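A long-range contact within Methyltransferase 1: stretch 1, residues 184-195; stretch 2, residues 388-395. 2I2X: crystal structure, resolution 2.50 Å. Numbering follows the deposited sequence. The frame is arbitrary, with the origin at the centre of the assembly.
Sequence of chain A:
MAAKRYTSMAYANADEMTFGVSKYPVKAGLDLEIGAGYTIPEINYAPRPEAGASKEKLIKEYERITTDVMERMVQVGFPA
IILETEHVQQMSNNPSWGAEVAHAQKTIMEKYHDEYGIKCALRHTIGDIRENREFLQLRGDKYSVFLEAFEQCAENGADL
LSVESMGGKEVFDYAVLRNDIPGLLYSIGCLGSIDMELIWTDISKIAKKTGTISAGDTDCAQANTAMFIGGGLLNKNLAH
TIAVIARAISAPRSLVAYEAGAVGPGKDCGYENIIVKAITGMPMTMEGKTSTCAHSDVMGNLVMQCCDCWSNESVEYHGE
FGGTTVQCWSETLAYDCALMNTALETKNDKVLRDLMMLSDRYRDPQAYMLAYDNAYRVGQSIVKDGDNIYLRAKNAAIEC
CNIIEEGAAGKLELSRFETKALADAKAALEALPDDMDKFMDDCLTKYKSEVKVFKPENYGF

Stretch 1, residues 184-195: LLYSIGCLGSID
Stretch 2 388-395: NIYLRAKN

Leu 185 and Ala 393 form the apolar centre of the contact. Leu 185 CD2 lies 3.7 Å from Ala 393 CB, and both CA-to-CB bonds point toward the opposing stretch. Leu 185 has chi1 -143°, between wells, and chi2 t. Its CD1 comes within 3.6 Å of Tyr 390 CE1, oblique to the ring. The same CD1 is 4.0 Å from Lys 394 CB. The end of the Lys 394 side chain leads away (chi1 t, chi2 t, chi3 p, chi4 p).

Gly 189 lets the backbones come close. Its CA is 5.5 Å from Ala 393 CA and 4.0 Å from Ala 393 CB. An ideal CB here would stand 2.9 Å from Ala 393 CB, a clash, and 2.7 Å from Leu 185 O in its own helix. Two further CA pairs set the register: Cys 190 CA to Tyr 390 CA, 5.8 Å, and Leu 185 CA to Lys 394 CA, 6.9 Å.

The contact is between two helices. Residues 184-195 lie inside a longer helix with a wider pi-type turn at 185-192. There Leu 191 N bonds Tyr 186 O (2.8 Å) and Gly 192 N bonds Ser 187 O (2.9 Å). The second helix follows Asn 388 and continues beyond Asn 395. The axes approach to 8.6 Å, and their N-to-C directions differ by 137°, nearer antiparallel than parallel. The two stretches bury 362 Å², both sides summed.

Cys 190 (chi1 m) points sideways. Its SG meets the edge of the Tyr 390 ring, 4.0 Å from Tyr 390 CD1. Tyr 390 also starts sideways, but with chi1 t and chi2 72° its end comes nearer.

Ile 389 (chi1 p, chi2 t) points toward stretch 1. Its CD1 is 4.0 Å from Ser 193 CB and 4.0 Å from Ile 194 CG1. Ile 194 has chi1 m and chi2 147°, between wells.

At the polar edge no direct hydrogen bond crosses. Ser 193 (chi1 m) turns back on its own helix: its OG donates to Gly 189 O at 2.7 Å. A water bridges the stretches. It donates to Ser 193 OG (3.1 Å from the water O) and to Ile 389 O (3.0 Å from the water O). It accepts from Arg 392 NE, 2.7 Å from the water O. Arg 392 reaches it with chi1 p and chi2 and chi3 t.

Asn 388 (chi1 t, phi/psi -107/109) caps the second helix. Its OD1 accepts from Leu 391 N at 2.8 Å.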

# COMPACT_ATOMS: atom_id res chain seq x y z
N LEU A 184 -26.13 -19.68 12.39
CA LEU A 184 -25.78 -18.78 11.30
C LEU A 184 -27.01 -18.27 10.56
O LEU A 184 -27.17 -17.06 10.39
CB LEU A 184 -24.80 -19.46 10.33
CG LEU A 184 -23.26 -19.35 10.46
CD1 LEU A 184 -22.73 -18.82 11.79
CD2 LEU A 184 -22.63 -20.70 10.10
N LEU A 185 -27.88 -19.20 10.12
CA LEU A 185 -29.17 -18.86 9.46
C LEU A 185 -30.03 -17.91 10.28
O LEU A 185 -30.63 -16.96 9.75
CB LEU A 185 -29.97 -20.12 9.17
CG LEU A 185 -30.79 -20.22 7.87
CD1 LEU A 185 -31.81 -21.30 7.96
CD2 LEU A 185 -31.45 -18.91 7.45
N TYR A 186 -30.08 -18.14 11.59
CA TYR A 186 -30.94 -17.36 12.43
C TYR A 186 -30.35 -15.97 12.66
O TYR A 186 -31.04 -14.96 12.44
CB TYR A 186 -31.20 -18.11 13.75
CG TYR A 186 -32.06 -17.40 14.75
CD1 TYR A 186 -33.41 -17.11 14.48
CD2 TYR A 186 -31.56 -17.06 16.02
CE1 TYR A 186 -34.23 -16.49 15.46
CE2 TYR A 186 -32.37 -16.43 16.99
CZ TYR A 186 -33.69 -16.16 16.70
OH TYR A 186 -34.46 -15.54 17.64
N SER A 187 -29.10 -15.93 13.11
CA SER A 187 -28.41 -14.65 13.37
C SER A 187 -28.37 -13.73 12.18
O SER A 187 -28.75 -12.56 12.27
CB SER A 187 -26.98 -14.85 13.89
OG SER A 187 -26.28 -15.76 13.09
N ILE A 188 -27.95 -14.26 11.04
CA ILE A 188 -27.76 -13.42 9.87
C ILE A 188 -29.08 -13.24 9.11
O ILE A 188 -29.56 -12.12 8.88
CB ILE A 188 -26.66 -14.02 8.90
CG1 ILE A 188 -25.35 -14.30 9.65
CG2 ILE A 188 -26.47 -13.13 7.70
CD1 ILE A 188 -24.35 -15.12 8.85
N GLY A 189 -29.64 -14.36 8.68
CA GLY A 189 -30.88 -14.34 7.90
C GLY A 189 -32.08 -13.77 8.65
O GLY A 189 -32.80 -12.96 8.10
N CYS A 190 -32.28 -14.15 9.90
CA CYS A 190 -33.51 -13.72 10.58
C CYS A 190 -33.32 -12.46 11.42
O CYS A 190 -33.89 -11.40 11.10
CB CYS A 190 -34.11 -14.88 11.38
SG CYS A 190 -34.35 -16.36 10.31
N LEU A 191 -32.50 -12.56 12.47
CA LEU A 191 -32.34 -11.43 13.34
C LEU A 191 -31.80 -10.28 12.51
O LEU A 191 -32.40 -9.19 12.51
CB LEU A 191 -31.42 -11.74 14.50
CG LEU A 191 -31.77 -12.90 15.42
CD1 LEU A 191 -30.71 -13.01 16.51
CD2 LEU A 191 -33.18 -12.78 16.04
N GLY A 192 -30.73 -10.54 11.75
CA GLY A 192 -30.14 -9.53 10.87
C GLY A 192 -31.17 -8.81 10.02
O GLY A 192 -31.21 -7.59 9.96
N SER A 193 -32.00 -9.57 9.32
CA SER A 193 -33.00 -8.98 8.43
C SER A 193 -34.02 -8.08 9.16
O SER A 193 -34.41 -7.01 8.67
CB SER A 193 -33.71 -10.10 7.65
OG SER A 193 -32.85 -10.71 6.67
N ILE A 194 -34.43 -8.50 10.36
CA ILE A 194 -35.40 -7.74 11.13
C ILE A 194 -34.79 -6.36 11.53
O ILE A 194 -35.44 -5.32 11.38
CB ILE A 194 -35.92 -8.59 12.37
CG1 ILE A 194 -36.81 -9.74 11.93
CG2 ILE A 194 -36.66 -7.74 13.37
CD1 ILE A 194 -36.69 -10.95 12.83
N ASP A 195 -33.55 -6.36 12.01
CA ASP A 195 -32.93 -5.11 12.43
C ASP A 195 -32.67 -4.21 11.23
O ASP A 195 -32.85 -2.99 11.31
CB ASP A 195 -31.64 -5.35 13.22
CG ASP A 195 -31.01 -4.07 13.75
OD1 ASP A 195 -31.55 -3.43 14.69
OD2 ASP A 195 -29.94 -3.71 13.20
N ASN A 388 -40.53 -13.96 2.12
CA ASN A 388 -40.22 -14.72 3.31
C ASN A 388 -38.72 -14.62 3.66
O ASN A 388 -37.85 -15.21 2.97
CB ASN A 388 -40.60 -16.16 2.99
CG ASN A 388 -40.60 -17.06 4.21
OD1 ASN A 388 -39.62 -17.12 4.96
ND2 ASN A 388 -41.71 -17.80 4.40
N ILE A 389 -38.40 -13.89 4.73
CA ILE A 389 -36.99 -13.62 5.06
C ILE A 389 -36.20 -14.82 5.55
O ILE A 389 -34.98 -14.90 5.34
CB ILE A 389 -36.81 -12.44 6.05
CG1 ILE A 389 -37.58 -12.68 7.37
CG2 ILE A 389 -37.23 -11.12 5.39
CD1 ILE A 389 -37.27 -11.66 8.47
N TYR A 390 -36.87 -15.76 6.22
CA TYR A 390 -36.19 -16.98 6.63
C TYR A 390 -35.99 -17.89 5.43
O TYR A 390 -34.87 -18.32 5.13
CB TYR A 390 -37.03 -17.71 7.68
CG TYR A 390 -36.76 -19.19 7.84
CD1 TYR A 390 -35.60 -19.63 8.44
CD2 TYR A 390 -37.69 -20.13 7.41
CE1 TYR A 390 -35.34 -20.97 8.60
CE2 TYR A 390 -37.45 -21.51 7.58
CZ TYR A 390 -36.26 -21.92 8.20
OH TYR A 390 -35.98 -23.26 8.40
N LEU A 391 -37.08 -18.19 4.75
CA LEU A 391 -37.05 -19.14 3.68
C LEU A 391 -36.14 -18.69 2.53
O LEU A 391 -35.46 -19.53 1.94
CB LEU A 391 -38.48 -19.44 3.19
CG LEU A 391 -38.66 -20.58 2.17
CD1 LEU A 391 -37.97 -21.88 2.61
CD2 LEU A 391 -40.14 -20.81 1.85
N ARG A 392 -36.15 -17.41 2.19
CA ARG A 392 -35.24 -16.91 1.14
C ARG A 392 -33.77 -17.10 1.53
O ARG A 392 -32.94 -17.48 0.70
CB ARG A 392 -35.54 -15.46 0.72
CG ARG A 392 -35.11 -14.37 1.66
CD ARG A 392 -35.84 -13.04 1.30
NE ARG A 392 -35.24 -11.90 1.97
CZ ARG A 392 -35.41 -10.62 1.62
NH1 ARG A 392 -36.21 -10.28 0.62
NH2 ARG A 392 -34.77 -9.68 2.28
N ALA A 393 -33.47 -16.86 2.80
CA ALA A 393 -32.13 -17.06 3.33
C ALA A 393 -31.73 -18.53 3.34
O ALA A 393 -30.58 -18.90 2.98
CB ALA A 393 -32.02 -16.46 4.73
N LYS A 394 -32.66 -19.40 3.75
CA LYS A 394 -32.37 -20.83 3.70
C LYS A 394 -32.11 -21.27 2.25
O LYS A 394 -31.19 -22.06 2.02
CB LYS A 394 -33.49 -21.63 4.34
CG LYS A 394 -33.25 -23.13 4.45
CD LYS A 394 -34.13 -23.75 5.57
CE LYS A 394 -35.63 -23.96 5.16
NZ LYS A 394 -35.82 -24.85 3.96
N ASN A 395 -32.89 -20.76 1.29
CA ASN A 395 -32.72 -21.12 -0.12
C ASN A 395 -31.28 -20.79 -0.56
O ASN A 395 -30.61 -21.60 -1.22
CB ASN A 395 -33.73 -20.40 -1.02
CG ASN A 395 -35.21 -20.86 -0.80
OD1 ASN A 395 -35.48 -21.87 -0.14
ND2 ASN A 395 -36.14 -20.11 -1.37
O HOH W 1 -33.77 -12.43 4.21